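Local coordinates for protein cellulase (Bacillus sp. BG-CS10, PDB 5E09) that probably hydrolyses internal beta-1,4-glucosidic bonds of cellulose as a halophilic endoglucanase of glycoside hydrolase family 5, with carbohydrate-binding modules following its catalytic barrel, at residues I495-D499 against A500-E504; R255-N258 against T259-N263. All coordinates share one frame; numbering follows the deposited sequence.

Contact 1: I495-D499 against A500-E504; sequences IVITD and AFFNE
Ile-497, the last residue of strand 494-497, puts one methyl group against two phenylalanine rings of the short helix that follows. Its CG2 lies 3.5 Å from CD2 of Phe-501 and 3.5 Å from CE2 of Phe-502, approaching both rings obliquely. With CG2 anti to the backbone N, the methyl is brought up against the rings. Ile-497 and Phe-501 run side by side in the same direction, whereas Phe-502 crosses Ile-497 at about a right angle; CD2 of Phe-501 also sits over one face of Phe-502, offset toward its rim. This is the tight, buried part, where Ile-497 also packs on Met-461, Phe-501 on Ala-463 and Phe-502 on Leu-526.

The polar side is looser. Asp-499 and Asn-503 stand one turn apart with carboxylate and amide planes 63° apart, and OD1 of Asp-499 remains 3.7 Å from OD1 of Asn-503. The exposed Asn-503 brings its amide carbon CG to 3.0 Å from Asp-499 O, but the hydrogen bond joining the two residues is a backbone one, from Asn-503 N to Asp-499 O at 2.9 Å.

Thr-498 occupies the N-cap position. Its OG1, set between backbone N and carbonyl carbon at chi1 63°, accepts from Phe-501 N at 3.3 Å and is also hydrogen-bonded to Tyr-484 O. Thr-498 O takes the Phe-502 N-H at 3.3 Å, a fairly straight bond (162°). The arrangement is a threonine N-cap at a strand-to-helix junction, where strand 494-497 leaves the antiparallel sheet of the C-terminal carbohydrate-binding domain.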
ATOM      1  N   ILE A 495     -24.146  -8.566  -2.827  1.00 35.85           N
ATOM      2  CA  ILE A 495     -23.466  -7.291  -2.655  1.00 36.51           C
ATOM      3  C   ILE A 495     -23.999  -6.602  -1.407  1.00 43.87           C
ATOM      4  O   ILE A 495     -25.170  -6.239  -1.340  1.00 41.53           O
ATOM      5  CB  ILE A 495     -23.647  -6.355  -3.865  1.00 32.11           C
ATOM      6  CG1 ILE A 495     -23.079  -6.996  -5.133  1.00 34.64           C
ATOM      7  CG2 ILE A 495     -22.961  -5.026  -3.599  1.00 37.00           C
ATOM      8  CD1 ILE A 495     -23.335  -6.187  -6.391  1.00 33.07           C
ATOM      9  N   VAL A 496     -23.136  -6.430  -0.415  1.00 43.41           N
ATOM     10  CA  VAL A 496     -23.519  -5.780   0.831  1.00 47.61           C
ATOM     11  C   VAL A 496     -23.540  -4.264   0.667  1.00 39.65           C
ATOM     12  O   VAL A 496     -22.629  -3.691   0.076  1.00 38.36           O
ATOM     13  CB  VAL A 496     -22.549  -6.154   1.978  1.00 50.21           C
ATOM     14  CG1 VAL A 496     -22.877  -5.370   3.243  1.00 46.73           C
ATOM     15  CG2 VAL A 496     -22.589  -7.650   2.241  1.00 45.66           C
ATOM     16  N   ILE A 497     -24.589  -3.620   1.167  1.00 36.57           N
ATOM     17  CA  ILE A 497     -24.599  -2.166   1.288  1.00 35.78           C
ATOM     18  C   ILE A 497     -24.499  -1.815   2.774  1.00 47.54           C
ATOM     19  O   ILE A 497     -25.356  -2.205   3.570  1.00 44.92           O
ATOM     20  CB  ILE A 497     -25.859  -1.544   0.675  1.00 39.41           C
ATOM     21  CG1 ILE A 497     -26.095  -2.092  -0.734  1.00 37.11           C
ATOM     22  CG2 ILE A 497     -25.727  -0.030   0.626  1.00 30.63           C
ATOM     23  CD1 ILE A 497     -25.050  -1.637  -1.749  1.00 42.58           C
ATOM     24  N   THR A 498     -23.447  -1.087   3.140  1.00 42.38           N
ATOM     25  CA  THR A 498     -23.068  -0.913   4.543  1.00 43.37           C
ATOM     26  C   THR A 498     -23.907   0.104   5.318  1.00 43.76           C
ATOM     27  O   THR A 498     -24.603   0.939   4.734  1.00 45.14           O
ATOM     28  CB  THR A 498     -21.594  -0.491   4.665  1.00 33.46           C
ATOM     29  OG1 THR A 498     -21.409   0.786   4.043  1.00 34.81           O
ATOM     30  CG2 THR A 498     -20.690  -1.511   4.002  1.00 35.70           C
ATOM     31  N   ASP A 499     -23.823   0.020   6.644  1.00 57.45           N
ATOM     32  CA  ASP A 499     -24.489   0.967   7.535  1.00 44.86           C
ATOM     33  C   ASP A 499     -23.907   2.360   7.312  1.00 41.59           C
ATOM     34  O   ASP A 499     -24.616   3.357   7.406  1.00 47.12           O
ATOM     35  CB  ASP A 499     -24.332   0.533   9.000  1.00 47.89           C
ATOM     36  CG  ASP A 499     -25.496   0.981   9.885  1.00 84.63           C
ATOM     37  OD1 ASP A 499     -26.616   1.187   9.365  1.00 80.39           O
ATOM     38  OD2 ASP A 499     -25.289   1.120  11.112  1.00 81.56           O
ATOM     39  N   ALA A 500     -22.618   2.420   6.992  1.00 47.66           N
ATOM     40  CA  ALA A 500     -21.959   3.695   6.724  1.00 37.29           C
ATOM     41  C   ALA A 500     -22.564   4.406   5.509  1.00 43.57           C
ATOM     42  O   ALA A 500     -22.703   5.630   5.505  1.00 49.68           O
ATOM     43  CB  ALA A 500     -20.461   3.489   6.529  1.00 33.54           C
ATOM     44  N   PHE A 501     -22.933   3.652   4.478  1.00 42.38           N
ATOM     45  CA  PHE A 501     -23.586   4.261   3.323  1.00 38.24           C
ATOM     46  C   PHE A 501     -24.953   4.814   3.711  1.00 41.80           C
ATOM     47  O   PHE A 501     -25.285   5.956   3.389  1.00 41.83           O
ATOM     48  CB  PHE A 501     -23.739   3.258   2.179  1.00 40.38           C
ATOM     49  CG  PHE A 501     -24.555   3.776   1.015  1.00 40.88           C
ATOM     50  CD1 PHE A 501     -23.972   4.570   0.038  1.00 34.35           C
ATOM     51  CD2 PHE A 501     -25.900   3.459   0.895  1.00 32.41           C
ATOM     52  CE1 PHE A 501     -24.713   5.042  -1.032  1.00 35.74           C
ATOM     53  CE2 PHE A 501     -26.649   3.928  -0.177  1.00 43.50           C
ATOM     54  CZ  PHE A 501     -26.054   4.724  -1.140  1.00 30.95           C
ATOM     55  N   PHE A 502     -25.742   4.009   4.410  1.00 31.11           N
ATOM     56  CA  PHE A 502     -27.108   4.409   4.731  1.00 53.45           C
ATOM     57  C   PHE A 502     -27.186   5.545   5.755  1.00 46.65           C
ATOM     58  O   PHE A 502     -28.121   6.344   5.714  1.00 51.57           O
ATOM     59  CB  PHE A 502     -27.911   3.206   5.222  1.00 43.87           C
ATOM     60  CG  PHE A 502     -28.262   2.239   4.135  1.00 37.29           C
ATOM     61  CD1 PHE A 502     -29.019   2.646   3.049  1.00 40.84           C
ATOM     62  CD2 PHE A 502     -27.840   0.923   4.197  1.00 37.86           C
ATOM     63  CE1 PHE A 502     -29.344   1.755   2.040  1.00 38.61           C
ATOM     64  CE2 PHE A 502     -28.167   0.030   3.201  1.00 36.10           C
ATOM     65  CZ  PHE A 502     -28.921   0.445   2.121  1.00 36.12           C
ATOM     66  N   ASN A 503     -26.204   5.632   6.650  1.00 51.77           N
ATOM     67  CA  ASN A 503     -26.163   6.713   7.635  1.00 50.89           C
ATOM     68  C   ASN A 503     -26.038   8.092   6.991  1.00 52.05           C
ATOM     69  O   ASN A 503     -26.222   9.106   7.659  1.00 55.77           O
ATOM     70  CB  ASN A 503     -25.002   6.522   8.621  1.00 45.15           C
ATOM     71  CG  ASN A 503     -25.205   5.341   9.555  1.00 50.08           C
ATOM     72  OD1 ASN A 503     -26.328   4.881   9.773  1.00 51.89           O
ATOM     73  ND2 ASN A 503     -24.108   4.838  10.108  1.00 49.71           N
ATOM     74  N   GLU A 504     -25.711   8.139   5.702  1.00 43.72           N
ATOM     75  CA  GLU A 504     -25.515   9.423   5.040  1.00 52.11           C
ATOM     76  C   GLU A 504     -26.380   9.577   3.795  1.00 39.95           C
ATOM     77  O   GLU A 504     -26.001  10.255   2.846  1.00 51.89           O
ATOM     78  CB  GLU A 504     -24.032   9.623   4.692  1.00 42.72           C
ATOM     79  CG  GLU A 504     -23.133   9.636   5.929  1.00 52.12           C
ATOM     80  CD  GLU A 504     -21.675   9.945   5.623  1.00 68.98           C
ATOM     81  OE1 GLU A 504     -21.409  10.891   4.848  1.00 56.75           O
ATOM     82  OE2 GLU A 504     -20.793   9.239   6.164  1.00 66.69           O
TER

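Contact 2: R255-N258 against T259-N263; sequences RVHN and TFTAN
Hydrogen bonding to Arg-255 O dominates this C-terminal part of helix 243-261. Thr-259 grips that carbonyl twice, through N and through OG1, each at 3.0 Å from Arg-255 O, the two donors coming from opposite faces of its plane. OG1 lies beside the backbone N (chi1 -58°), which turns it back along the helix; it also bonds to Gln-201 of helix 201-214. A valine in place of Thr-259 would probably leave Arg-255 O with the backbone donor alone and Gln-201 without its hydroxyl mate. Phe-260 N continues the regular pattern, bonding to Val-256 O at 3.1 Å. The turn then widens to pi type: Ala-262 N reaches His-257 O at 2.7 Å, and Asn-263 ND2 gives a weak bond to Thr-259 O.

Van der Waals contacts are fewer. CG2 of Thr-261 meets ND1 of His-257 at 3.4 Å, the two side chains crossing at about a right angle. CG2 of Thr-259 covers the centre of one face of Phe-260. Val-256 and Phe-260 are buried against Val-267 of strand 267-272, and Phe-260 also against helix 201-214.

The chemistry implies that side chains supplement the backbone here: the Thr-259 hydroxyl is a second donor on a carbonyl already bonded, and Asn-263 adds its weak bond.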
ATOM      1  N   ARG A 255      10.124  16.010  -7.275  1.00 46.63           N
ATOM      2  CA  ARG A 255      10.540  17.026  -6.318  1.00 44.50           C
ATOM      3  C   ARG A 255      11.304  16.410  -5.139  1.00 46.62           C
ATOM      4  O   ARG A 255      12.199  17.058  -4.576  1.00 47.06           O
ATOM      5  CB  ARG A 255       9.351  17.862  -5.834  1.00 51.67           C
ATOM      6  CG  ARG A 255       8.237  17.115  -5.174  1.00 65.28           C
ATOM      7  CD  ARG A 255       7.188  18.084  -4.656  1.00 57.11           C
ATOM      8  NE  ARG A 255       6.052  17.362  -4.104  1.00 52.52           N
ATOM      9  CZ  ARG A 255       5.005  16.971  -4.819  1.00 48.09           C
ATOM     10  NH1 ARG A 255       4.946  17.249  -6.113  1.00 44.25           N
ATOM     11  NH2 ARG A 255       4.015  16.307  -4.236  1.00 58.70           N
ATOM     12  N   VAL A 256      10.990  15.163  -4.779  1.00 44.60           N
ATOM     13  CA  VAL A 256      11.814  14.496  -3.765  1.00 42.19           C
ATOM     14  C   VAL A 256      13.265  14.379  -4.251  1.00 43.14           C
ATOM     15  O   VAL A 256      14.212  14.615  -3.501  1.00 45.61           O
ATOM     16  CB  VAL A 256      11.282  13.089  -3.406  1.00 43.76           C
ATOM     17  CG1 VAL A 256      12.303  12.327  -2.565  1.00 31.43           C
ATOM     18  CG2 VAL A 256       9.958  13.190  -2.675  1.00 49.35           C
ATOM     19  N   HIS A 257      13.431  14.030  -5.519  1.00 47.35           N
ATOM     20  CA  HIS A 257      14.760  13.873  -6.093  1.00 48.18           C
ATOM     21  C   HIS A 257      15.512  15.206  -6.167  1.00 48.48           C
ATOM     22  O   HIS A 257      16.681  15.290  -5.785  1.00 44.17           O
ATOM     23  CB  HIS A 257      14.664  13.247  -7.482  1.00 46.48           C
ATOM     24  CG  HIS A 257      15.984  13.107  -8.172  1.00 57.95           C
ATOM     25  ND1 HIS A 257      16.813  12.022  -7.981  1.00 49.39           N
ATOM     26  CD2 HIS A 257      16.621  13.918  -9.051  1.00 49.95           C
ATOM     27  CE1 HIS A 257      17.901  12.167  -8.716  1.00 57.27           C
ATOM     28  NE2 HIS A 257      17.808  13.311  -9.373  1.00 59.87           N
ATOM     29  N   ASN A 258      14.836  16.243  -6.653  1.00 44.93           N
ATOM     30  CA  ASN A 258      15.455  17.561  -6.773  1.00 52.44           C
ATOM     31  C   ASN A 258      15.888  18.126  -5.428  1.00 53.67           C
ATOM     32  O   ASN A 258      16.973  18.700  -5.305  1.00 53.62           O
ATOM     33  CB  ASN A 258      14.504  18.549  -7.449  1.00 47.65           C
ATOM     34  CG  ASN A 258      14.102  18.108  -8.836  1.00 64.61           C
ATOM     35  OD1 ASN A 258      14.832  17.369  -9.505  1.00 67.16           O
ATOM     36  ND2 ASN A 258      12.932  18.558  -9.283  1.00 66.38           N
ATOM     37  N   THR A 259      15.044  17.959  -4.414  1.00 53.90           N
ATOM     38  CA  THR A 259      15.349  18.553  -3.119  1.00 53.19           C
ATOM     39  C   THR A 259      16.464  17.821  -2.372  1.00 44.23           C
ATOM     40  O   THR A 259      17.346  18.459  -1.806  1.00 61.57           O
ATOM     41  CB  THR A 259      14.100  18.610  -2.230  1.00 46.80           C
ATOM     42  OG1 THR A 259      13.085  19.367  -2.898  1.00 49.83           O
ATOM     43  CG2 THR A 259      14.423  19.273  -0.895  1.00 44.04           C
ATOM     44  N   PHE A 260      16.440  16.492  -2.376  1.00 49.25           N
ATOM     45  CA  PHE A 260      17.384  15.732  -1.558  1.00 45.31           C
ATOM     46  C   PHE A 260      18.430  14.943  -2.351  1.00 56.49           C
ATOM     47  O   PHE A 260      19.632  15.194  -2.225  1.00 51.21           O
ATOM     48  CB  PHE A 260      16.628  14.773  -0.646  1.00 44.95           C
ATOM     49  CG  PHE A 260      15.766  15.452   0.372  1.00 49.09           C
ATOM     50  CD1 PHE A 260      16.334  16.126   1.441  1.00 50.60           C
ATOM     51  CD2 PHE A 260      14.387  15.403   0.274  1.00 48.02           C
ATOM     52  CE1 PHE A 260      15.542  16.748   2.386  1.00 46.84           C
ATOM     53  CE2 PHE A 260      13.587  16.024   1.222  1.00 47.36           C
ATOM     54  CZ  PHE A 260      14.168  16.696   2.275  1.00 40.63           C
ATOM     55  N   THR A 261      17.973  13.976  -3.142  1.00 48.50           N
ATOM     56  CA  THR A 261      18.876  13.076  -3.861  1.00 57.42           C
ATOM     57  C   THR A 261      19.844  13.824  -4.789  1.00 56.50           C
ATOM     58  O   THR A 261      21.012  13.460  -4.895  1.00 50.28           O
ATOM     59  CB  THR A 261      18.080  12.036  -4.680  1.00 52.90           C
ATOM     60  OG1 THR A 261      17.337  11.193  -3.788  1.00 56.87           O
ATOM     61  CG2 THR A 261      19.009  11.169  -5.515  1.00 42.74           C
ATOM     62  N   ALA A 262      19.355  14.871  -5.447  1.00 64.04           N
ATOM     63  CA  ALA A 262      20.184  15.680  -6.338  1.00 48.64           C
ATOM     64  C   ALA A 262      21.346  16.318  -5.578  1.00 60.11           C
ATOM     65  O   ALA A 262      22.459  16.423  -6.094  1.00 57.98           O
ATOM     66  CB  ALA A 262      19.347  16.745  -7.019  1.00 49.96           C
ATOM     67  N   ASN A 263      21.080  16.743  -4.347  1.00 65.91           N
ATOM     68  CA  ASN A 263      22.141  17.154  -3.438  1.00 48.18           C
ATOM     69  C   ASN A 263      22.635  15.911  -2.707  1.00 53.68           C
ATOM     70  O   ASN A 263      22.259  14.794  -3.049  1.00 62.86           O
ATOM     71  CB  ASN A 263      21.599  18.109  -2.376  1.00 51.76           C
ATOM     72  CG  ASN A 263      20.925  19.327  -2.984  1.00 61.45           C
ATOM     73  OD1 ASN A 263      21.520  20.042  -3.790  1.00 77.31           O
ATOM     74  ND2 ASN A 263      19.670  19.558  -2.615  1.00 59.28           N
TER

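Contact 2 comes first along the chain, in the C-terminal part of helix 243-261, which precedes strand 267-272 in the eight-stranded parallel barrel of the family 5 catalytic domain. Contact 1 follows more than 200 residues later, where strand 494-497 of the C-terminal antiparallel sheet passes into helix 499-502. The two share no helix, strand or sheet. The centres of contact 1 and contact 2 are 44 Å apart, and the nearest atoms of contact 1 and contact 2 are about 28 Å apart, on opposite sides of the chain's centre. The X2 module lies between them in sequence, so each contact is a local feature of its own module.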